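Local coordinates for protein NAD nucleotidase (Haemophilus influenzae, PDB 3ZTV) that hydrolyses NAD in the periplasm to adenosine and nicotinamide riboside, acting as both a pyrophosphatase and a zinc-dependent 5'-nucleotidase, at residues G74-Y77 and F78-F81; S202-S206 and E207-E211; A344-K347 and S348-D351; I391-T394 and M395-E398; Y542-D545 and A546-F549. One frame throughout, in Å; residues are numbered along the deposited sequence.

The five contacts are local turns of helix or strand-to-helix junctions. Contact 1 lies between two others: F81 and Y77 pack on contact 3, while T79 OG1 lies 2.6 Å from E547 OE1 of contact 5, a probable hydrogen bond. Contact 5 in turn meets contact 4 through E398 OE2 and S548 OG, also 2.6 Å apart, and through F549 on I391. Contact 2 stands apart, its centre about 27 Å from that of contact 1, and carries H203, a probable zinc ligand that packs against the zinc-binding D70, N102 and D226. The D545 side chain in contact 5 lies about 6 Å from the bound adenosine and that of I391 in contact 4 about 9 Å. Contact 3 is remote from both sites.

Contact 1: residues G74-Y77 and F78-F81; sequences GTLY and FTLF
L76 and L80 meet one helical turn apart: CB of L76 touches CD1 of L80 at 3.9 Å, and the amide N of L80 donates to L76 O over 3.0 Å, with a fairly straight N-H...O angle of 163°. The CD2 branch of L76 meets CB of T79 at 4.0 Å. One residue on, the Y77 and F81 side chains run side by side in the same direction. Y77 O lies at the edge of the F81 ring, 3.3 Å from CD2. The start of this short helix, 76-79, is set by T75, the N-cap: its OG1 accepts from Y77 N at 3.0 Å. With chi1 at 77°, OG1 of T75 sits between its own backbone N and carbonyl carbon, turned to meet that N-H. Farther out, Y77 OH is bonded to E26 and T79 OG1 to E547, F81 pairs edge to face with Y346, and the leucines pack on helices 545-555, 423-429 and 337-353. The turn belongs to the calcineurin-like phosphoesterase domain, the T75 side chain lying about 6 Å from that of H22, a zinc ligand. Because T75 OG1 also bonds to S23 O, one hydroxyl both caps the helix and ties its start to the loop next to H22.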
loop_
_atom_site.group_PDB
_atom_site.type_symbol
_atom_site.label_atom_id
_atom_site.label_comp_id
_atom_site.label_asym_id
_atom_site.label_seq_id
_atom_site.Cartn_x
_atom_site.Cartn_y
_atom_site.Cartn_z
ATOM N N GLY A 74 -17.802 19.667 16.118
ATOM C CA GLY A 74 -17.495 19.618 17.533
ATOM C C GLY A 74 -18.333 20.564 18.376
ATOM O O GLY A 74 -18.391 20.394 19.592
ATOM N N THR A 75 -18.950 21.561 17.741
ATOM C CA THR A 75 -19.824 22.514 18.437
ATOM C C THR A 75 -20.942 22.954 17.496
ATOM O O THR A 75 -20.919 22.655 16.299
ATOM C CB THR A 75 -19.084 23.798 18.858
ATOM O OG1 THR A 75 -18.929 24.631 17.708
ATOM C CG2 THR A 75 -17.717 23.498 19.499
ATOM N N LEU A 76 -21.913 23.697 18.033
ATOM C CA LEU A 76 -23.000 24.230 17.210
ATOM C C LEU A 76 -22.519 25.244 16.171
ATOM O O LEU A 76 -23.250 25.574 15.238
ATOM C CB LEU A 76 -24.114 24.847 18.072
ATOM C CG LEU A 76 -24.994 23.870 18.855
ATOM C CD1 LEU A 76 -25.974 24.650 19.720
ATOM C CD2 LEU A 76 -25.744 22.946 17.915
ATOM N N TYR A 77 -21.293 25.746 16.320
ATOM C CA TYR A 77 -20.749 26.639 15.295
ATOM C C TYR A 77 -20.568 25.924 13.957
ATOM O O TYR A 77 -20.583 26.564 12.905
ATOM C CB TYR A 77 -19.440 27.294 15.744
ATOM C CG TYR A 77 -19.651 28.463 16.684
ATOM C CD1 TYR A 77 -20.152 29.679 16.216
ATOM C CD2 TYR A 77 -19.350 28.363 18.032
ATOM C CE1 TYR A 77 -20.345 30.754 17.072
ATOM C CE2 TYR A 77 -19.543 29.437 18.902
ATOM C CZ TYR A 77 -20.036 30.633 18.405
ATOM O OH TYR A 77 -20.247 31.712 19.246
ATOM N N PHE A 78 -20.397 24.602 13.988
ATOM C CA PHE A 78 -20.444 23.848 12.746
ATOM C C PHE A 78 -21.885 23.567 12.336
ATOM O O PHE A 78 -22.304 23.912 11.234
ATOM C CB PHE A 78 -19.704 22.512 12.811
ATOM C CG PHE A 78 -19.918 21.705 11.580
ATOM C CD1 PHE A 78 -19.394 22.132 10.384
ATOM C CD2 PHE A 78 -20.744 20.597 11.590
ATOM C CE1 PHE A 78 -19.621 21.434 9.222
ATOM C CE2 PHE A 78 -20.979 19.893 10.425
ATOM C CZ PHE A 78 -20.415 20.313 9.245
ATOM N N THR A 79 -22.619 22.914 13.230
ATOM C CA THR A 79 -23.957 22.409 12.951
ATOM C C THR A 79 -24.902 23.454 12.365
ATOM O O THR A 79 -25.628 23.176 11.422
ATOM C CB THR A 79 -24.572 21.844 14.236
ATOM O OG1 THR A 79 -23.628 20.958 14.857
ATOM C CG2 THR A 79 -25.869 21.097 13.944
ATOM N N LEU A 80 -24.876 24.659 12.913
ATOM C CA LEU A 80 -25.863 25.666 12.529
ATOM C C LEU A 80 -25.430 26.508 11.342
ATOM O O LEU A 80 -26.236 27.266 10.790
ATOM C CB LEU A 80 -26.202 26.553 13.722
ATOM C CG LEU A 80 -26.784 25.778 14.903
ATOM C CD1 LEU A 80 -26.962 26.679 16.118
ATOM C CD2 LEU A 80 -28.107 25.134 14.522
ATOM N N PHE A 81 -24.166 26.362 10.933
ATOM C CA PHE A 81 -23.611 27.176 9.856
ATOM C C PHE A 81 -23.013 26.384 8.694
ATOM O O PHE A 81 -22.612 26.978 7.697
ATOM C CB PHE A 81 -22.579 28.169 10.403
ATOM C CG PHE A 81 -23.143 29.094 11.440
ATOM C CD1 PHE A 81 -23.890 30.202 11.063
ATOM C CD2 PHE A 81 -22.975 28.836 12.787
ATOM C CE1 PHE A 81 -24.448 31.054 12.017
ATOM C CE2 PHE A 81 -23.523 29.679 13.746
ATOM C CZ PHE A 81 -24.259 30.792 13.357
#

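Contact 2: residues S202-S206 and E207-E211; sequences SHAGS and EKNIE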
loop_
_atom_site.group_PDB
_atom_site.type_symbol
_atom_site.label_atom_id
_atom_site.label_comp_id
_atom_site.label_asym_id
_atom_site.label_seq_id
_atom_site.Cartn_x
_atom_site.Cartn_y
_atom_site.Cartn_z
ATOM N N SER A 202 0.339 17.015 7.900
ATOM C CA SER A 202 -0.272 15.688 7.941
ATOM C C SER A 202 -1.250 15.457 9.082
ATOM O O SER A 202 -0.889 15.495 10.257
ATOM C CB SER A 202 0.804 14.604 8.000
ATOM O OG SER A 202 0.213 13.339 8.260
ATOM N N HIS A 203 -2.504 15.185 8.690
ATOM C CA HIS A 203 -3.547 14.738 9.613
ATOM C C HIS A 203 -3.515 13.226 9.859
ATOM O O HIS A 203 -4.541 12.631 10.239
ATOM C CB HIS A 203 -4.960 15.138 9.151
ATOM C CG HIS A 203 -5.900 15.391 10.293
ATOM N ND1 HIS A 203 -6.764 14.449 10.831
ATOM C CD2 HIS A 203 -6.052 16.502 11.043
ATOM C CE1 HIS A 203 -7.419 14.991 11.851
ATOM N NE2 HIS A 203 -7.006 16.236 11.992
ATOM N N ALA A 204 -2.363 12.591 9.646
ATOM C CA ALA A 204 -2.273 11.142 9.864
ATOM C C ALA A 204 -2.249 10.743 11.336
ATOM O O ALA A 204 -2.402 9.556 11.644
ATOM C CB ALA A 204 -1.050 10.554 9.151
ATOM N N GLY A 205 -2.077 11.717 12.228
ATOM C CA GLY A 205 -1.922 11.451 13.649
ATOM C C GLY A 205 -0.464 11.277 14.073
ATOM O O GLY A 205 0.402 10.907 13.256
ATOM N N SER A 206 -0.183 11.518 15.350
ATOM C CA SER A 206 1.191 11.412 15.840
ATOM C C SER A 206 1.825 10.047 15.578
ATOM O O SER A 206 2.979 9.978 15.156
ATOM C CB SER A 206 1.265 11.768 17.328
ATOM O OG SER A 206 1.162 13.166 17.521
ATOM N N GLU A 207 1.086 8.964 15.794
ATOM C CA GLU A 207 1.687 7.641 15.681
ATOM C C GLU A 207 2.184 7.404 14.260
ATOM O O GLU A 207 3.330 6.996 14.051
ATOM C CB GLU A 207 0.699 6.548 16.098
ATOM C CG GLU A 207 1.272 5.134 16.025
ATOM C CD GLU A 207 0.262 4.064 16.409
ATOM O OE1 GLU A 207 -0.859 4.064 15.851
ATOM O OE2 GLU A 207 0.598 3.221 17.269
ATOM N N LYS A 208 1.329 7.673 13.276
ATOM C CA LYS A 208 1.687 7.448 11.880
ATOM C C LYS A 208 2.758 8.436 11.421
ATOM O O LYS A 208 3.665 8.064 10.680
ATOM C CB LYS A 208 0.444 7.512 10.984
ATOM C CG LYS A 208 0.742 7.361 9.496
ATOM C CD LYS A 208 1.306 5.988 9.121
ATOM C CE LYS A 208 0.332 4.876 9.426
ATOM N NZ LYS A 208 0.829 3.572 8.895
ATOM N N ASN A 209 2.684 9.684 11.874
ATOM C CA ASN A 209 3.698 10.676 11.515
ATOM C C ASN A 209 5.088 10.350 12.094
ATOM O O ASN A 209 6.112 10.616 11.448
ATOM C CB ASN A 209 3.267 12.095 11.909
ATOM C CG ASN A 209 2.164 12.635 11.024
ATOM O OD1 ASN A 209 1.895 12.085 9.944
ATOM N ND2 ASN A 209 1.546 13.730 11.456
ATOM N N ILE A 210 5.125 9.788 13.303
ATOM C CA ILE A 210 6.376 9.303 13.890
ATOM C C ILE A 210 6.932 8.133 13.066
ATOM O O ILE A 210 8.147 8.044 12.835
ATOM C CB ILE A 210 6.153 8.931 15.373
ATOM C CG1 ILE A 210 5.943 10.211 16.183
ATOM C CG2 ILE A 210 7.337 8.136 15.918
ATOM C CD1 ILE A 210 5.369 9.989 17.579
ATOM N N GLU A 211 6.059 7.240 12.614
ATOM C CA GLU A 211 6.478 6.173 11.718
ATOM C C GLU A 211 7.055 6.727 10.406
ATOM O O GLU A 211 8.102 6.265 9.930
ATOM C CB GLU A 211 5.309 5.223 11.435
ATOM C CG GLU A 211 5.691 3.935 10.728
ATOM C CD GLU A 211 4.498 3.044 10.425
ATOM O OE1 GLU A 211 3.345 3.509 10.550
ATOM O OE2 GLU A 211 4.718 1.873 10.051
HETATM O O HOH W 1 -1.525 7.957 13.741
#
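The S202 hydroxyl and the N209 carboxamide face each other so that two bonds join serine and amide. S202 OG donates to OD1 of N209 over 2.7 Å, arriving in the carbonyl plane on a lone pair. From the other corner of the same amide, ND2 donates to S202 O at 3.2 Å; the acceptor lies in the plane of the amide, whereas the donor stands well above the plane of the S202 carbonyl. With chi1 at -72°, CG of N209 is anti to its own carbonyl carbon, and the amide is carried back past G205 O toward the strand. ND2 has a further partner in T224 OG1, so both ends of the amide are fixed and its rotation is defined. S202 OG also accepts from A204 N at 3.0 Å, an ST turn that bends the chain out of strand 198-203. This is the first junction of a beta-alpha-beta unit in the metallophosphoesterase domain, with G205 as N-cap of the following helix; H203 points away from the helix, NE2 bonded to the zinc ligand D20. A204 CB packs at 3.7 Å against CG of K208, whose chain bends at chi2 and chi3 and brings NZ to the syn side of E211 OE1, tilted out of the carboxylate plane, a salt bridge of 3.0 Å. A water bridges A204 O and K208 N, and CG1 of I210 comes to 3.1 Å from S206 O, beside the I210 N to S206 O bond.

Contact 3: residues A344-K347 and S348-D351; sequences AKYK and SEKD
Y346 and K350 form the packed side of this contact, one helical turn apart and joined by the shortest of its backbone bonds, K350 N to Y346 O at 2.7 Å. Y346 is the buried member of the group: its ring rests on Y77 and on A85 and A88 of helix 84-93. K350, on the same inward side, packs against L76, Y77, L80 and F81. K347 is partly drawn into this side as well, its stem lying on Y77 while NZ reaches E26 in a salt bridge.

At the rim, K345 and E349 lie side by side, pointing the same way. The methylene part of the lysine does the touching, with CG at 3.4 Å from OE2 of E349; the charged ends stay separate, NZ being 5.3 Å from OE2, so any attraction between them is probably through space and without a direct bond. E349 reaches this place because CG is anti to its carbonyl carbon (chi1 -69°) and the chain beyond is extended. Its other oxygen, OE1, comes to 4.1 Å from CD1 of Y346, with the carboxylate turned 61° from the ring. CE of K345 lies over one face of that ring, toward its rim.

The solvent side is looser. There S348 OG and A344 O share a water, 3.0 Å from the hydroxyl and 2.9 Å from the carbonyl oxygen, and D351 OD2 stays 6.6 Å from K347 NZ. The arrangement is that of a regular alpha-helix, 337-353, lying against the phosphoesterase domain through the Y346 ring and lysine stems.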
loop_
_atom_site.group_PDB
_atom_site.type_symbol
_atom_site.label_atom_id
_atom_site.label_comp_id
_atom_site.label_asym_id
_atom_site.label_seq_id
_atom_site.Cartn_x
_atom_site.Cartn_y
_atom_site.Cartn_z
ATOM N N ALA A 344 -18.880 37.761 17.335
ATOM C CA ALA A 344 -20.068 38.413 17.885
ATOM C C ALA A 344 -21.267 38.197 16.971
ATOM O O ALA A 344 -22.373 37.891 17.430
ATOM C CB ALA A 344 -19.811 39.903 18.083
ATOM N N LYS A 345 -21.044 38.352 15.674
ATOM C CA LYS A 345 -22.095 38.141 14.689
ATOM C C LYS A 345 -22.601 36.702 14.706
ATOM O O LYS A 345 -23.814 36.458 14.728
ATOM C CB LYS A 345 -21.603 38.510 13.287
ATOM C CG LYS A 345 -22.618 38.236 12.189
ATOM C CD LYS A 345 -22.083 38.595 10.811
ATOM C CE LYS A 345 -21.007 37.618 10.361
ATOM N NZ LYS A 345 -20.484 37.960 9.008
ATOM N N TYR A 346 -21.674 35.743 14.691
ATOM C CA TYR A 346 -22.055 34.330 14.661
ATOM C C TYR A 346 -22.676 33.866 15.972
ATOM O O TYR A 346 -23.586 33.032 15.976
ATOM C CB TYR A 346 -20.876 33.427 14.249
ATOM C CG TYR A 346 -20.563 33.500 12.776
ATOM C CD1 TYR A 346 -21.448 32.991 11.837
ATOM C CD2 TYR A 346 -19.382 34.076 12.318
ATOM C CE1 TYR A 346 -21.171 33.056 10.480
ATOM C CE2 TYR A 346 -19.101 34.146 10.966
ATOM C CZ TYR A 346 -19.998 33.636 10.054
ATOM O OH TYR A 346 -19.721 33.701 8.706
ATOM N N LYS A 347 -22.190 34.403 17.085
ATOM C CA LYS A 347 -22.751 34.068 18.386
ATOM C C LYS A 347 -24.225 34.497 18.487
ATOM O O LYS A 347 -25.068 33.737 18.961
ATOM C CB LYS A 347 -21.920 34.694 19.507
ATOM C CG LYS A 347 -22.317 34.233 20.899
ATOM C CD LYS A 347 -21.316 34.707 21.941
ATOM C CE LYS A 347 -21.596 34.087 23.304
ATOM N NZ LYS A 347 -20.531 34.423 24.288
ATOM N N SER A 348 -24.526 35.715 18.041
ATOM C CA SER A 348 -25.902 36.206 18.001
ATOM C C SER A 348 -26.777 35.353 17.077
ATOM O O SER A 348 -27.901 34.985 17.433
ATOM C CB SER A 348 -25.915 37.669 17.560
ATOM O OG SER A 348 -25.346 38.497 18.555
ATOM N N GLU A 349 -26.272 35.037 15.886
ATOM C CA GLU A 349 -27.015 34.177 14.964
ATOM C C GLU A 349 -27.234 32.790 15.564
ATOM O O GLU A 349 -28.326 32.218 15.455
ATOM C CB GLU A 349 -26.293 34.059 13.617
ATOM C CG GLU A 349 -26.271 35.341 12.789
ATOM C CD GLU A 349 -25.515 35.188 11.477
ATOM O OE1 GLU A 349 -25.348 34.040 11.015
ATOM O OE2 GLU A 349 -25.088 36.217 10.909
ATOM N N LYS A 350 -26.192 32.252 16.195
ATOM C CA LYS A 350 -26.262 30.933 16.809
ATOM C C LYS A 350 -27.386 30.851 17.841
ATOM O O LYS A 350 -28.125 29.864 17.895
ATOM C CB LYS A 350 -24.910 30.559 17.429
ATOM C CG LYS A 350 -24.844 29.140 17.974
ATOM C CD LYS A 350 -23.428 28.779 18.407
ATOM C CE LYS A 350 -23.048 29.482 19.694
ATOM N NZ LYS A 350 -23.682 28.835 20.875
ATOM N N ASP A 351 -27.531 31.901 18.645
ATOM C CA ASP A 351 -28.550 31.909 19.690
ATOM C C ASP A 351 -29.963 31.844 19.114
ATOM O O ASP A 351 -30.859 31.253 19.718
ATOM C CB ASP A 351 -28.375 33.120 20.614
ATOM C CG ASP A 351 -27.109 33.034 21.450
ATOM O OD1 ASP A 351 -26.525 31.931 21.548
ATOM O OD2 ASP A 351 -26.697 34.069 22.016
HETATM O O HOH W 2 -22.929 38.471 20.265
#

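Contact 4: residues I391-T394 and M395-E398; sequences IAET and MYNE
M395 N donates to I391 O at 3.2 Å, Y396 N to A392 O and N397 N to E393 O, carrying regular alpha-helical bonding through N397. I391 O serves a second donor, the T394 hydroxyl, whose OG1 lies 2.7 Å away in the carbonyl plane on a lone pair. The torsion responsible is chi1 of T394, 73°, which turns OG1 toward I391 O in the preceding turn. Among the side chains, I391 and M395 approach at a slant, CG2 of the isoleucine 4.1 Å from SD of the methionine. M395 CG also passes I391 O at 3.4 Å before the chain bends at chi3. Farther along, a water links T394 O and N397 ND2, 2.7 Å from each. N397 OD1 is bonded to K555 and the E398 carboxylate to S548 and K551, tying these residues to helix 545-555, while I391 and T394 lean on F549. M395 packs on T405 and Q407 of strand 404-408. The segments thus form part of a helix packed between a sheet strand and another helix in the C-terminal, nucleotide-binding domain of the 5'-nucleotidase fold.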
loop_
_atom_site.group_PDB
_atom_site.type_symbol
_atom_site.label_atom_id
_atom_site.label_comp_id
_atom_site.label_asym_id
_atom_site.label_seq_id
_atom_site.Cartn_x
_atom_site.Cartn_y
_atom_site.Cartn_z
ATOM N N ILE A 391 -30.707 7.131 23.539
ATOM C CA ILE A 391 -29.376 7.714 23.448
ATOM C C ILE A 391 -28.399 6.720 22.816
ATOM O O ILE A 391 -27.579 7.093 21.972
ATOM C CB ILE A 391 -28.865 8.221 24.815
ATOM C CG1 ILE A 391 -29.782 9.332 25.339
ATOM C CG2 ILE A 391 -27.433 8.722 24.687
ATOM C CD1 ILE A 391 -29.986 10.447 24.364
ATOM N N ALA A 392 -28.491 5.450 23.204
ATOM C CA ALA A 392 -27.649 4.427 22.584
ATOM C C ALA A 392 -27.879 4.355 21.072
ATOM O O ALA A 392 -26.930 4.186 20.305
ATOM C CB ALA A 392 -27.864 3.063 23.237
ATOM N N GLU A 393 -29.128 4.504 20.646
ATOM C CA GLU A 393 -29.436 4.519 19.210
ATOM C C GLU A 393 -28.797 5.713 18.483
ATOM O O GLU A 393 -28.371 5.584 17.337
ATOM C CB GLU A 393 -30.950 4.483 18.953
ATOM C CG GLU A 393 -31.661 3.237 19.483
ATOM C CD GLU A 393 -31.494 2.006 18.600
ATOM O OE1 GLU A 393 -30.902 2.102 17.501
ATOM O OE2 GLU A 393 -31.965 0.927 19.021
ATOM N N THR A 394 -28.731 6.871 19.141
ATOM C CA THR A 394 -28.097 8.032 18.515
ATOM C C THR A 394 -26.599 7.781 18.317
ATOM O O THR A 394 -26.009 8.223 17.335
ATOM C CB THR A 394 -28.331 9.348 19.311
ATOM O OG1 THR A 394 -27.555 9.349 20.511
ATOM C CG2 THR A 394 -29.820 9.536 19.653
ATOM N N MET A 395 -25.996 7.047 19.243
ATOM C CA MET A 395 -24.590 6.680 19.141
ATOM C C MET A 395 -24.368 5.638 18.039
ATOM O O MET A 395 -23.405 5.708 17.276
ATOM C CB MET A 395 -24.112 6.136 20.485
ATOM C CG MET A 395 -24.216 7.152 21.618
ATOM S SD MET A 395 -24.323 6.443 23.272
ATOM C CE MET A 395 -22.648 5.861 23.457
ATOM N N TYR A 396 -25.267 4.664 17.975
ATOM C CA TYR A 396 -25.182 3.588 16.992
ATOM C C TYR A 396 -25.247 4.149 15.575
ATOM O O TYR A 396 -24.587 3.650 14.662
ATOM C CB TYR A 396 -26.320 2.603 17.249
ATOM C CG TYR A 396 -26.412 1.423 16.309
ATOM C CD1 TYR A 396 -25.691 0.257 16.545
ATOM C CD2 TYR A 396 -27.250 1.462 15.208
ATOM C CE1 TYR A 396 -25.795 -0.835 15.691
ATOM C CE2 TYR A 396 -27.364 0.382 14.358
ATOM C CZ TYR A 396 -26.639 -0.762 14.608
ATOM O OH TYR A 396 -26.759 -1.832 13.748
ATOM N N ASN A 397 -26.021 5.211 15.403
ATOM C CA ASN A 397 -26.204 5.851 14.106
ATOM C C ASN A 397 -24.969 6.581 13.566
ATOM O O ASN A 397 -24.894 6.866 12.376
ATOM C CB ASN A 397 -27.388 6.817 14.183
ATOM C CG ASN A 397 -27.593 7.601 12.902
ATOM O OD1 ASN A 397 -28.052 7.058 11.897
ATOM N ND2 ASN A 397 -27.271 8.893 12.938
ATOM N N GLU A 398 -24.001 6.878 14.427
ATOM C CA GLU A 398 -22.830 7.656 14.013
ATOM C C GLU A 398 -21.909 6.951 13.019
ATOM O O GLU A 398 -21.493 7.553 12.027
ATOM C CB GLU A 398 -22.004 8.082 15.229
ATOM C CG GLU A 398 -22.580 9.252 16.009
ATOM C CD GLU A 398 -22.325 10.595 15.349
ATOM O OE1 GLU A 398 -21.893 10.633 14.177
ATOM O OE2 GLU A 398 -22.552 11.623 16.017
HETATM O O HOH W 3 -26.724 9.962 15.400
#

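Contact 5: residues Y542-D545 and A546-F549; sequences YLPD and AESF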
loop_
_atom_site.group_PDB
_atom_site.type_symbol
_atom_site.label_atom_id
_atom_site.label_comp_id
_atom_site.label_asym_id
_atom_site.label_seq_id
_atom_site.Cartn_x
_atom_site.Cartn_y
_atom_site.Cartn_z
ATOM N N TYR A 542 -14.110 11.756 18.941
ATOM C CA TYR A 542 -14.351 13.204 19.057
ATOM C C TYR A 542 -15.709 13.643 18.498
ATOM O O TYR A 542 -15.924 14.816 18.198
ATOM C CB TYR A 542 -13.183 14.019 18.475
ATOM C CG TYR A 542 -11.878 13.686 19.168
ATOM C CD1 TYR A 542 -11.726 13.889 20.537
ATOM C CD2 TYR A 542 -10.818 13.132 18.467
ATOM C CE1 TYR A 542 -10.552 13.552 21.180
ATOM C CE2 TYR A 542 -9.633 12.807 19.106
ATOM C CZ TYR A 542 -9.509 13.017 20.458
ATOM O OH TYR A 542 -8.328 12.688 21.099
ATOM N N LEU A 543 -16.640 12.696 18.401
ATOM C CA LEU A 543 -18.025 12.987 18.033
ATOM C C LEU A 543 -18.857 13.240 19.293
ATOM O O LEU A 543 -19.121 12.309 20.057
ATOM C CB LEU A 543 -18.606 11.798 17.265
ATOM C CG LEU A 543 -17.912 11.480 15.933
ATOM C CD1 LEU A 543 -18.294 10.100 15.411
ATOM C CD2 LEU A 543 -18.229 12.563 14.908
ATOM N N PRO A 544 -19.270 14.496 19.533
ATOM C CA PRO A 544 -19.958 14.795 20.796
ATOM C C PRO A 544 -21.378 14.230 20.894
ATOM O O PRO A 544 -22.122 14.186 19.905
ATOM C CB PRO A 544 -20.004 16.331 20.833
ATOM C CG PRO A 544 -19.033 16.790 19.800
ATOM C CD PRO A 544 -19.001 15.712 18.746
ATOM N N ASP A 545 -21.741 13.838 22.113
ATOM C CA ASP A 545 -23.039 13.213 22.377
ATOM C C ASP A 545 -24.266 14.033 21.962
ATOM O O ASP A 545 -25.176 13.505 21.326
ATOM C CB ASP A 545 -23.159 12.731 23.837
ATOM C CG ASP A 545 -22.818 13.807 24.878
ATOM O OD1 ASP A 545 -22.700 15.000 24.529
ATOM O OD2 ASP A 545 -22.684 13.438 26.070
ATOM N N ALA A 546 -24.288 15.321 22.292
ATOM C CA ALA A 546 -25.436 16.153 21.937
ATOM C C ALA A 546 -25.551 16.272 20.419
ATOM O O ALA A 546 -26.653 16.298 19.861
ATOM C CB ALA A 546 -25.323 17.523 22.583
ATOM N N GLU A 547 -24.402 16.351 19.751
ATOM C CA GLU A 547 -24.387 16.421 18.294
ATOM C C GLU A 547 -24.877 15.117 17.648
ATOM O O GLU A 547 -25.525 15.148 16.605
ATOM C CB GLU A 547 -23.000 16.827 17.775
ATOM C CG GLU A 547 -22.581 18.241 18.199
ATOM C CD GLU A 547 -23.433 19.334 17.573
ATOM O OE1 GLU A 547 -24.090 19.071 16.550
ATOM O OE2 GLU A 547 -23.439 20.470 18.104
ATOM N N SER A 548 -24.598 13.982 18.282
ATOM C CA SER A 548 -25.145 12.705 17.811
ATOM C C SER A 548 -26.671 12.708 17.887
ATOM O O SER A 548 -27.365 12.247 16.972
ATOM C CB SER A 548 -24.597 11.550 18.649
ATOM O OG SER A 548 -23.198 11.412 18.488
ATOM N N PHE A 549 -27.196 13.247 18.982
ATOM C CA PHE A 549 -28.635 13.343 19.158
ATOM C C PHE A 549 -29.251 14.219 18.078
ATOM O O PHE A 549 -30.268 13.864 17.491
ATOM C CB PHE A 549 -28.991 13.861 20.547
ATOM C CG PHE A 549 -30.421 13.602 20.924
ATOM C CD1 PHE A 549 -31.440 14.359 20.376
ATOM C CD2 PHE A 549 -30.749 12.564 21.779
ATOM C CE1 PHE A 549 -32.757 14.110 20.701
ATOM C CE2 PHE A 549 -32.068 12.313 22.107
ATOM C CZ PHE A 549 -33.070 13.088 21.563
HETATM O O HOH W 4 -21.501 10.701 20.576
#
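P544 and E547 supply the side-chain packing of this junction: CB of the proline ring and CG of the glutamate meet at 4.2 Å, their side chains set at an angle. E547 then bends at chi2 and leads its carboxylate away, to Y427 and T79. Backbone hydrogen bonds open helix 545-555 right after strand 539-544. P544, the N-cap residue, accepts from S548 N through its carbonyl oxygen at 3.0 Å, and D545 O accepts from F549 N at 3.1 Å. A side-chain bond adds to these at the first turn: D545 OD1 lies 2.8 Å from A546 N, but the N-H...O angle of 125° makes it weak. Behind it is a chi1 of 52°, which folds the carboxylate back on the next amide. Its second oxygen, OD2, makes a weak hydrogen bond to the backbone N of N434, which lines the adenosine pocket. Water-mediated contact completes the set: one water donates to both L543 O, at 2.9 Å, and S548 OG, at 2.8 Å, linking the strand end to the first turn; S548 OG has a second partner in E398. The carboxylates of D545 and E547 are therefore met by N-H and O-H groups, and the two weak N-H bonds may give the D545 carboxylate modest stabilisation where its side chain lies about 6 Å from the adenosine.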